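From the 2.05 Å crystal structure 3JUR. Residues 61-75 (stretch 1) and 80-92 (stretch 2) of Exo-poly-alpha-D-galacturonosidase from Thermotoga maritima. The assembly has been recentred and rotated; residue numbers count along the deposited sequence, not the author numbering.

Stretch 1 (61-75) RLIVPEGVFLTGPIH
Stretch 2 80-92: IELHVKGTIKFIP

Residues 61-64 and 68-71 of stretch 1 are strands that pair in parallel with strands 80-84 and 87-90 of stretch 2. Each pair of axes approaches to 4.7 Å; the N-to-C directions differ by 17° in the first pair and 30° in the second. Phi/psi values in the strands lie mostly near -100/115, with Thr71 more extended at -160/155.

The first ladder sets Arg61 beside Glu81, Leu62 beside Leu82, Ile63 beside His83 and Val64 beside Val84, with CA-CA distances of 4.6 to 5.1 Å. Its hydrogen bonds alternate as parallel pairing requires: Leu62 N to Glu81 O, His83 N to Leu62 O, Val64 N to His83 O and Lys85 N to Val64 O, each 2.8 Å. A weak bond from Gly86 N also reaches Val64 O, at 3.3 Å.

The register then shifts by one, because stretch 1 uses Pro65, Glu66 and Gly67 where stretch 2 uses Lys85 and Gly86. Gly67 adopts 127/176, a conformation that calls for glycine. Gly86 (-86/-146) packs its CA 4.0 Å from Glu66 CA; an ideal CB there would lie 2.2 Å from Pro65 O and 2.6 Å from Gly67 O, both clashes.

The second ladder matches Val68 with Thr87, Phe69 with Ile88, Leu70 with Lys89 and Thr71 with Phe90. Thr87 N bonds Gly67 O (2.9 Å), Phe69 N bonds Thr87 O (2.9 Å), Lys89 N bonds Phe69 O (2.8 Å), Thr71 N bonds Lys89 O (3.2 Å, 145° at the hydrogen), and Ile91 N bonds Thr71 O (2.8 Å). Leu70 CA adds a CA-H...O contact to Lys89 O at 3.2 Å.

Side chains alternate between two faces. Leu62, Val64, Phe69, Thr71, Leu82, Val84, Ile88 and Phe90 share the buried one. Leu62 (t, p) places CD2 3.9 Å from CD1 of Leu82 (t, p), and Val64 (t) spans the register shift, with CG2 4.0 Å from Leu82 CD1 and CG1 4.1 Å from Ile88 CG1. Beyond the second ladder, Ile74 (m, t) points toward stretch 2, its CD1 3.9 Å from both Ile88 CG2 and Phe90 CZ. Thr71 (t) packs CG2 3.6 Å from Ile88 CG2, while its OG1 donates to Gly72 O at 2.7 Å; that carbonyl lies at the Phe90 ring edge, 3.5 Å from CD2.

The other face mixes polar and apolar chains: Arg61, Glu81, His83, Thr87 and Lys89 with Ile63, Val68 and Leu70. Arg61 CD lies 3.7 Å from Glu81 OE2, and Leu70 (m, t) sets CD2 3.7 Å from CD of Lys89, whose chi1 to chi3 are all t.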

# COMPACT_ATOMS: atom_id res chain seq x y z
N ARG D 61 -38.89 -42.16 -14.57
CA ARG D 61 -37.50 -42.33 -14.16
C ARG D 61 -36.93 -43.69 -14.59
O ARG D 61 -37.56 -44.73 -14.40
CB ARG D 61 -37.35 -42.17 -12.63
CG ARG D 61 -37.95 -40.87 -12.05
CD ARG D 61 -37.73 -40.71 -10.53
NE ARG D 61 -38.37 -41.78 -9.74
CZ ARG D 61 -39.61 -41.74 -9.25
NH1 ARG D 61 -40.40 -40.69 -9.45
NH2 ARG D 61 -40.06 -42.76 -8.54
N LEU D 62 -35.74 -43.65 -15.19
CA LEU D 62 -34.99 -44.87 -15.51
C LEU D 62 -33.88 -45.03 -14.48
O LEU D 62 -32.96 -44.22 -14.40
CB LEU D 62 -34.41 -44.80 -16.94
CG LEU D 62 -33.38 -45.83 -17.43
CD1 LEU D 62 -33.81 -47.27 -17.17
CD2 LEU D 62 -33.04 -45.65 -18.90
N ILE D 63 -33.98 -46.09 -13.67
CA ILE D 63 -33.01 -46.33 -12.61
C ILE D 63 -31.85 -47.20 -13.11
O ILE D 63 -32.06 -48.33 -13.56
CB ILE D 63 -33.68 -46.93 -11.34
CG1 ILE D 63 -34.63 -45.90 -10.71
CG2 ILE D 63 -32.63 -47.38 -10.32
CD1 ILE D 63 -35.68 -46.51 -9.80
N VAL D 64 -30.65 -46.64 -13.05
CA VAL D 64 -29.42 -47.36 -13.33
C VAL D 64 -28.74 -47.65 -11.98
O VAL D 64 -28.15 -46.74 -11.38
CB VAL D 64 -28.45 -46.53 -14.23
CG1 VAL D 64 -27.20 -47.34 -14.57
CG2 VAL D 64 -29.15 -46.06 -15.50
N PRO D 65 -28.84 -48.90 -11.50
CA PRO D 65 -28.33 -49.24 -10.17
C PRO D 65 -26.80 -49.41 -10.13
O PRO D 65 -26.12 -49.15 -11.12
CB PRO D 65 -29.03 -50.56 -9.86
CG PRO D 65 -29.28 -51.19 -11.19
CD PRO D 65 -29.40 -50.08 -12.20
N GLU D 66 -26.30 -49.84 -8.97
CA GLU D 66 -24.88 -50.20 -8.78
C GLU D 66 -24.37 -51.10 -9.91
O GLU D 66 -25.11 -51.95 -10.42
CB GLU D 66 -24.71 -50.89 -7.42
CG GLU D 66 -23.38 -51.62 -7.18
CD GLU D 66 -23.52 -52.82 -6.22
OE1 GLU D 66 -24.45 -53.64 -6.41
OE2 GLU D 66 -22.70 -52.94 -5.28
N GLY D 67 -23.11 -50.91 -10.28
CA GLY D 67 -22.46 -51.72 -11.31
C GLY D 67 -21.85 -50.83 -12.38
O GLY D 67 -22.00 -49.60 -12.34
N VAL D 68 -21.15 -51.45 -13.34
CA VAL D 68 -20.65 -50.74 -14.51
C VAL D 68 -21.41 -51.22 -15.75
O VAL D 68 -21.42 -52.41 -16.06
CB VAL D 68 -19.11 -50.89 -14.71
CG1 VAL D 68 -18.63 -50.06 -15.90
CG2 VAL D 68 -18.35 -50.48 -13.44
N PHE D 69 -22.05 -50.28 -16.44
CA PHE D 69 -22.92 -50.59 -17.57
C PHE D 69 -22.34 -50.08 -18.89
O PHE D 69 -22.26 -48.87 -19.12
CB PHE D 69 -24.32 -50.01 -17.33
CG PHE D 69 -25.06 -50.68 -16.20
CD1 PHE D 69 -25.88 -51.78 -16.44
CD2 PHE D 69 -24.93 -50.22 -14.89
CE1 PHE D 69 -26.56 -52.40 -15.39
CE2 PHE D 69 -25.60 -50.84 -13.84
CZ PHE D 69 -26.42 -51.93 -14.09
N LEU D 70 -21.93 -51.02 -19.74
CA LEU D 70 -21.36 -50.70 -21.06
C LEU D 70 -22.47 -50.44 -22.06
O LEU D 70 -23.42 -51.20 -22.15
CB LEU D 70 -20.48 -51.84 -21.58
CG LEU D 70 -19.17 -52.19 -20.86
CD1 LEU D 70 -18.35 -53.15 -21.72
CD2 LEU D 70 -18.35 -50.95 -20.53
N THR D 71 -22.33 -49.35 -22.82
CA THR D 71 -23.34 -48.95 -23.79
C THR D 71 -22.77 -48.01 -24.85
O THR D 71 -21.78 -47.32 -24.61
CB THR D 71 -24.58 -48.27 -23.11
OG1 THR D 71 -25.47 -47.77 -24.11
CG2 THR D 71 -24.15 -47.12 -22.21
N GLY D 72 -23.41 -48.00 -26.02
CA GLY D 72 -23.19 -46.95 -27.00
C GLY D 72 -23.98 -45.73 -26.56
O GLY D 72 -24.43 -45.67 -25.41
N PRO D 73 -24.17 -44.75 -27.46
CA PRO D 73 -24.85 -43.50 -27.08
C PRO D 73 -26.27 -43.74 -26.57
O PRO D 73 -26.95 -44.66 -27.02
CB PRO D 73 -24.88 -42.71 -28.40
CG PRO D 73 -24.82 -43.75 -29.46
CD PRO D 73 -23.90 -44.80 -28.91
N ILE D 74 -26.70 -42.92 -25.62
CA ILE D 74 -28.05 -42.99 -25.05
C ILE D 74 -28.86 -41.83 -25.59
O ILE D 74 -28.45 -40.67 -25.49
CB ILE D 74 -28.02 -42.93 -23.50
CG1 ILE D 74 -27.35 -44.18 -22.91
CG2 ILE D 74 -29.42 -42.73 -22.92
CD1 ILE D 74 -26.91 -44.02 -21.47
N HIS D 75 -30.01 -42.15 -26.19
CA HIS D 75 -30.92 -41.13 -26.71
C HIS D 75 -32.13 -40.95 -25.80
O HIS D 75 -32.98 -41.84 -25.70
CB HIS D 75 -31.33 -41.45 -28.15
CG HIS D 75 -30.25 -41.17 -29.16
ND1 HIS D 75 -30.45 -41.30 -30.52
CD2 HIS D 75 -28.97 -40.77 -29.00
CE1 HIS D 75 -29.33 -41.00 -31.15
NE2 HIS D 75 -28.42 -40.67 -30.25
N ILE D 80 -38.28 -37.75 -19.54
CA ILE D 80 -37.42 -38.83 -19.06
C ILE D 80 -36.35 -38.32 -18.09
O ILE D 80 -35.63 -37.36 -18.39
CB ILE D 80 -36.75 -39.60 -20.24
CG1 ILE D 80 -37.81 -40.23 -21.17
CG2 ILE D 80 -35.76 -40.66 -19.73
CD1 ILE D 80 -38.74 -41.26 -20.53
N GLU D 81 -36.27 -38.98 -16.94
CA GLU D 81 -35.18 -38.77 -15.99
C GLU D 81 -34.26 -39.99 -15.99
O GLU D 81 -34.70 -41.10 -15.70
CB GLU D 81 -35.72 -38.50 -14.59
CG GLU D 81 -34.64 -38.26 -13.51
CD GLU D 81 -35.23 -38.19 -12.11
OE1 GLU D 81 -36.28 -37.54 -11.93
OE2 GLU D 81 -34.63 -38.76 -11.18
N LEU D 82 -33.00 -39.77 -16.34
CA LEU D 82 -31.99 -40.82 -16.25
C LEU D 82 -31.33 -40.77 -14.87
O LEU D 82 -30.51 -39.89 -14.61
CB LEU D 82 -30.97 -40.66 -17.39
CG LEU D 82 -29.83 -41.67 -17.54
CD1 LEU D 82 -30.33 -43.09 -17.88
CD2 LEU D 82 -28.83 -41.17 -18.59
N HIS D 83 -31.70 -41.70 -14.00
CA HIS D 83 -31.22 -41.72 -12.62
C HIS D 83 -30.05 -42.69 -12.46
O HIS D 83 -30.22 -43.91 -12.48
CB HIS D 83 -32.37 -42.04 -11.66
CG HIS D 83 -32.00 -41.96 -10.21
ND1 HIS D 83 -31.69 -40.77 -9.58
CD2 HIS D 83 -31.91 -42.92 -9.26
CE1 HIS D 83 -31.41 -41.01 -8.31
NE2 HIS D 83 -31.54 -42.30 -8.09
N VAL D 84 -28.85 -42.12 -12.31
CA VAL D 84 -27.61 -42.88 -12.32
C VAL D 84 -27.03 -43.09 -10.92
O VAL D 84 -26.55 -42.13 -10.28
CB VAL D 84 -26.53 -42.21 -13.23
CG1 VAL D 84 -25.39 -43.19 -13.51
CG2 VAL D 84 -27.15 -41.75 -14.54
N LYS D 85 -27.09 -44.34 -10.45
CA LYS D 85 -26.48 -44.72 -9.17
C LYS D 85 -25.12 -45.37 -9.39
O LYS D 85 -24.16 -45.08 -8.68
CB LYS D 85 -27.39 -45.69 -8.40
CG LYS D 85 -28.65 -45.08 -7.82
CD LYS D 85 -29.47 -46.16 -7.12
CE LYS D 85 -30.64 -45.59 -6.33
NZ LYS D 85 -31.28 -46.65 -5.49
N GLY D 86 -25.04 -46.26 -10.38
CA GLY D 86 -23.78 -46.92 -10.75
C GLY D 86 -22.98 -46.09 -11.73
O GLY D 86 -23.00 -44.86 -11.68
N THR D 87 -22.27 -46.77 -12.62
CA THR D 87 -21.49 -46.12 -13.67
C THR D 87 -22.09 -46.47 -15.03
O THR D 87 -22.40 -47.64 -15.31
CB THR D 87 -19.99 -46.58 -13.63
OG1 THR D 87 -19.39 -46.17 -12.39
CG2 THR D 87 -19.18 -46.00 -14.80
N ILE D 88 -22.29 -45.46 -15.87
CA ILE D 88 -22.56 -45.68 -17.29
C ILE D 88 -21.24 -45.48 -18.02
O ILE D 88 -20.71 -44.36 -18.06
CB ILE D 88 -23.65 -44.73 -17.85
CG1 ILE D 88 -24.99 -44.95 -17.12
CG2 ILE D 88 -23.83 -44.97 -19.34
CD1 ILE D 88 -26.08 -43.94 -17.47
N LYS D 89 -20.70 -46.56 -18.58
CA LYS D 89 -19.42 -46.51 -19.28
C LYS D 89 -19.64 -46.69 -20.77
O LYS D 89 -20.09 -47.75 -21.22
CB LYS D 89 -18.45 -47.57 -18.74
CG LYS D 89 -17.06 -47.52 -19.39
CD LYS D 89 -16.10 -48.55 -18.80
CE LYS D 89 -14.71 -48.42 -19.42
NZ LYS D 89 -14.17 -47.03 -19.24
N PHE D 90 -19.32 -45.65 -21.53
CA PHE D 90 -19.59 -45.63 -22.96
C PHE D 90 -18.53 -46.37 -23.75
O PHE D 90 -17.34 -46.17 -23.53
CB PHE D 90 -19.78 -44.20 -23.45
CG PHE D 90 -21.03 -43.57 -22.92
CD1 PHE D 90 -21.01 -42.87 -21.71
CD2 PHE D 90 -22.23 -43.70 -23.60
CE1 PHE D 90 -22.16 -42.30 -21.21
CE2 PHE D 90 -23.39 -43.13 -23.10
CZ PHE D 90 -23.36 -42.43 -21.91
N ILE D 91 -18.98 -47.22 -24.67
CA ILE D 91 -18.07 -47.98 -25.53
C ILE D 91 -17.49 -47.06 -26.61
O ILE D 91 -18.23 -46.51 -27.43
CB ILE D 91 -18.74 -49.24 -26.14
CG1 ILE D 91 -19.33 -50.13 -25.03
CG2 ILE D 91 -17.74 -50.03 -26.98
CD1 ILE D 91 -20.38 -51.13 -25.49
N PRO D 92 -16.15 -46.86 -26.60
CA PRO D 92 -15.50 -45.89 -27.47
C PRO D 92 -15.22 -46.42 -28.89
O PRO D 92 -14.09 -46.33 -29.38
CB PRO D 92 -14.19 -45.62 -26.73
CG PRO D 92 -13.86 -46.94 -26.10
CD PRO D 92 -15.18 -47.57 -25.74